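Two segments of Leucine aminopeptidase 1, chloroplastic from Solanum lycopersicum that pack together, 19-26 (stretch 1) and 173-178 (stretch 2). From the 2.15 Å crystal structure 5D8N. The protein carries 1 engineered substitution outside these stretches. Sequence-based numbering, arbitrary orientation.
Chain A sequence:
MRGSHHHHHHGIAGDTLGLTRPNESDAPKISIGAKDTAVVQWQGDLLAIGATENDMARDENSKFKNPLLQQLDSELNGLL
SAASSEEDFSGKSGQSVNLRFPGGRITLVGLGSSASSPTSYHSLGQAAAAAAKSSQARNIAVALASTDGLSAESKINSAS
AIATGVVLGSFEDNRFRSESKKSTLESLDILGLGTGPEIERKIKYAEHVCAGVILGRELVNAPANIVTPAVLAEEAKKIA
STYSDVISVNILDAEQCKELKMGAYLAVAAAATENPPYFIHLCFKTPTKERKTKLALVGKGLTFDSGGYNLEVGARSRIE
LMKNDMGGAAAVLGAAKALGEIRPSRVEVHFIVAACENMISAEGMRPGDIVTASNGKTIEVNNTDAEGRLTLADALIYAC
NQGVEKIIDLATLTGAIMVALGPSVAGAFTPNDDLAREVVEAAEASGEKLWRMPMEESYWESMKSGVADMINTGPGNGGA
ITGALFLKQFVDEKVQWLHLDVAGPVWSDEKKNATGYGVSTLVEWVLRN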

# COMPACT_ATOMS: atom_id res chain seq x y z
N LEU A 19 -18.17 6.54 30.31
CA LEU A 19 -18.40 6.96 31.69
C LEU A 19 -17.34 7.92 32.20
O LEU A 19 -17.03 7.93 33.38
CB LEU A 19 -18.52 5.73 32.61
CG LEU A 19 -19.63 4.78 32.21
CD1 LEU A 19 -19.65 3.56 33.13
CD2 LEU A 19 -20.98 5.50 32.23
N THR A 20 -16.76 8.70 31.29
CA THR A 20 -15.66 9.56 31.62
C THR A 20 -16.17 10.85 32.23
O THR A 20 -17.16 11.43 31.77
CB THR A 20 -14.77 9.77 30.39
OG1 THR A 20 -14.17 8.51 30.06
CG2 THR A 20 -13.68 10.81 30.66
N ARG A 21 -15.53 11.24 33.32
CA ARG A 21 -15.92 12.46 34.03
C ARG A 21 -14.71 13.38 34.12
O ARG A 21 -13.69 13.05 34.72
CB ARG A 21 -16.44 12.10 35.42
CG ARG A 21 -16.89 13.31 36.23
CD ARG A 21 -17.29 12.91 37.64
NE ARG A 21 -17.71 14.03 38.47
CZ ARG A 21 -18.43 13.91 39.59
NH1 ARG A 21 -18.79 12.71 40.03
NH2 ARG A 21 -18.81 14.98 40.27
N PRO A 22 -14.76 14.51 33.44
CA PRO A 22 -13.63 15.44 33.58
C PRO A 22 -13.40 15.88 35.02
O PRO A 22 -14.36 16.09 35.76
CB PRO A 22 -14.03 16.65 32.74
CG PRO A 22 -15.24 16.22 31.97
CD PRO A 22 -15.89 15.08 32.69
N ASN A 23 -12.15 15.90 35.44
CA ASN A 23 -11.81 16.47 36.74
C ASN A 23 -12.01 17.97 36.67
O ASN A 23 -11.93 18.58 35.60
CB ASN A 23 -10.35 16.20 37.10
CG ASN A 23 -10.00 14.73 37.13
OD1 ASN A 23 -9.03 14.30 36.48
ND2 ASN A 23 -10.84 13.95 37.76
N GLU A 24 -12.32 18.56 37.82
CA GLU A 24 -12.55 20.00 37.90
C GLU A 24 -11.22 20.69 37.67
O GLU A 24 -10.22 20.30 38.28
CB GLU A 24 -13.12 20.37 39.28
CG GLU A 24 -14.49 19.76 39.60
CD GLU A 24 -15.46 19.74 38.42
OE1 GLU A 24 -15.82 18.64 37.93
OE2 GLU A 24 -15.79 20.83 37.90
N SER A 25 -11.16 21.57 36.67
CA SER A 25 -9.95 22.35 36.42
C SER A 25 -9.66 23.24 37.64
O SER A 25 -10.45 24.13 37.98
CB SER A 25 -10.08 23.24 35.18
OG SER A 25 -11.06 22.75 34.28
N ASP A 26 -8.60 22.90 38.38
CA ASP A 26 -8.22 23.67 39.56
C ASP A 26 -6.88 24.35 39.29
O ASP A 26 -5.86 24.02 39.89
CB ASP A 26 -8.23 22.82 40.84
CG ASP A 26 -7.06 21.85 40.93
OD1 ASP A 26 -6.58 21.36 39.88
OD2 ASP A 26 -6.61 21.59 42.07
N ASP A 173 -3.41 20.62 31.26
CA ASP A 173 -4.76 20.11 31.16
C ASP A 173 -4.77 18.71 31.77
O ASP A 173 -4.40 17.73 31.12
CB ASP A 173 -5.22 20.12 29.70
CG ASP A 173 -6.73 19.94 29.56
OD1 ASP A 173 -7.36 19.54 30.56
OD2 ASP A 173 -7.28 20.09 28.44
N ASN A 174 -5.33 18.60 32.97
CA ASN A 174 -5.39 17.34 33.69
C ASN A 174 -6.79 16.79 33.89
O ASN A 174 -7.02 15.97 34.78
CB ASN A 174 -4.75 17.52 35.07
CG ASN A 174 -3.27 17.76 34.98
OD1 ASN A 174 -2.56 17.09 34.23
ND2 ASN A 174 -2.81 18.79 35.65
N ARG A 175 -7.73 17.34 33.15
CA ARG A 175 -9.11 16.94 33.30
C ARG A 175 -9.36 15.44 33.07
O ARG A 175 -10.35 14.92 33.57
CB ARG A 175 -9.96 17.72 32.31
CG ARG A 175 -10.13 19.19 32.65
CD ARG A 175 -10.93 19.90 31.57
NE ARG A 175 -10.18 19.92 30.32
CZ ARG A 175 -10.73 20.06 29.11
NH1 ARG A 175 -12.02 20.35 29.00
NH2 ARG A 175 -9.99 19.97 28.01
N PHE A 176 -8.55 14.76 32.26
CA PHE A 176 -8.82 13.37 31.89
C PHE A 176 -7.78 12.36 32.35
O PHE A 176 -7.73 11.26 31.82
CB PHE A 176 -8.98 13.24 30.38
CG PHE A 176 -9.90 14.27 29.79
CD1 PHE A 176 -11.26 14.20 30.02
CD2 PHE A 176 -9.39 15.35 29.11
CE1 PHE A 176 -12.10 15.21 29.60
CE2 PHE A 176 -10.24 16.34 28.66
CZ PHE A 176 -11.59 16.29 28.94
N ARG A 177 -7.00 12.72 33.36
CA ARG A 177 -6.03 11.81 33.92
C ARG A 177 -6.00 11.92 35.43
O ARG A 177 -6.37 12.93 36.02
CB ARG A 177 -4.62 12.02 33.35
CG ARG A 177 -4.10 13.44 33.40
CD ARG A 177 -2.79 13.54 32.64
NE ARG A 177 -2.29 14.91 32.63
CZ ARG A 177 -1.57 15.47 31.66
NH1 ARG A 177 -1.23 14.76 30.59
NH2 ARG A 177 -1.26 16.76 31.74
N SER A 178 -5.76 10.77 36.05
CA SER A 178 -6.15 10.49 37.42
C SER A 178 -5.02 10.98 38.29
O SER A 178 -5.21 11.28 39.46
CB SER A 178 -6.41 8.98 37.61
OG SER A 178 -7.36 8.45 36.67
O HOH W 1 -11.18 11.76 33.99
O HOH W 2 -4.86 19.20 38.42

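How do two segments with no regular secondary structure come to lie against each other? Neither forms a helix or a strand, yet they approach closely at one point, where the CA atoms of Asn23 and Arg175 lie 4.4 Å apart. Stretch 1 runs mostly extended through Pro22 and Asn23, while stretch 2 bends through a type I beta turn from Asn174 to Arg177, with Arg175 and Phe176 at its central positions. The contact is modest, burying 298 Å² with both sides summed, and it joins residues at least 150 positions apart in the sequence.

What holds the backbones together? The amide N of Asn23 donates a hydrogen bond to O of Arg175 at 2.8 Å, and its angle of 169° at the hydrogen makes it nearly straight. That carbonyl also receives a CA-H...O contact from Pro22, whose CA lies 3.3 Å from O of Arg175; a CA hydrogen beside an amide carries enough positive character to favour such an approach. Proline has no amide hydrogen of its own; the conventional donor here is the next residue, Asn23. A water adds a third link, donating to O of Arg21 at 2.9 Å and to O of Arg175 at 3.3 Å. It thereby bridges two carbonyl oxygens that, as acceptors, could not bond to each other directly.

How does the side chain of Asn23 meet the turn? Its CB points sideways, but the end of the side chain comes nearer and reaches the carbonyl oxygens of stretch 2. As modelled, OD1 of Asn23 lies 3.0 Å from O of Arg177 and 3.1 Å from O of Asn174. The amide is probably turned over in the model, so the bonding here remains open, but the position at the mouth of the turn is clear.

Where do apolar groups meet? Phe176 starts with its CA-to-CB bond directed away from stretch 1, yet the end of its side chain comes nearer to that segment. CB of Pro22 packs 4.0 Å from CE1 of Phe176, and CG2 of Thr20 lies 4.2 Å from CD1 of Phe176. Both carbons approach the ring obliquely, at van der Waals distances. Pro22 also touches the neighbouring residue, its CB lying 4.2 Å from CB of Arg175, so the proline covers parts of two consecutive side chains.

Which bonds within stretch 2 accompany this contact? Arg175, which has the largest area covered by the other segment, turns its charged end to Asp173: NE of Arg175 bonds to OD1 of Asp173 at 2.9 Å, and NH2 of Arg175 to OD2 of Asp173 at 2.7 Å, a two-pronged salt bridge. Its aliphatic portion remains available to stretch 1, with CD of Arg175 3.9 Å from OG of the poorly ordered Ser25. Across the turn, OD1 of Asn174 accepts hydrogen bonds from NE of Arg177 at 2.7 Å and NH2 of Arg177 at 2.8 Å, tying its first residue to its last.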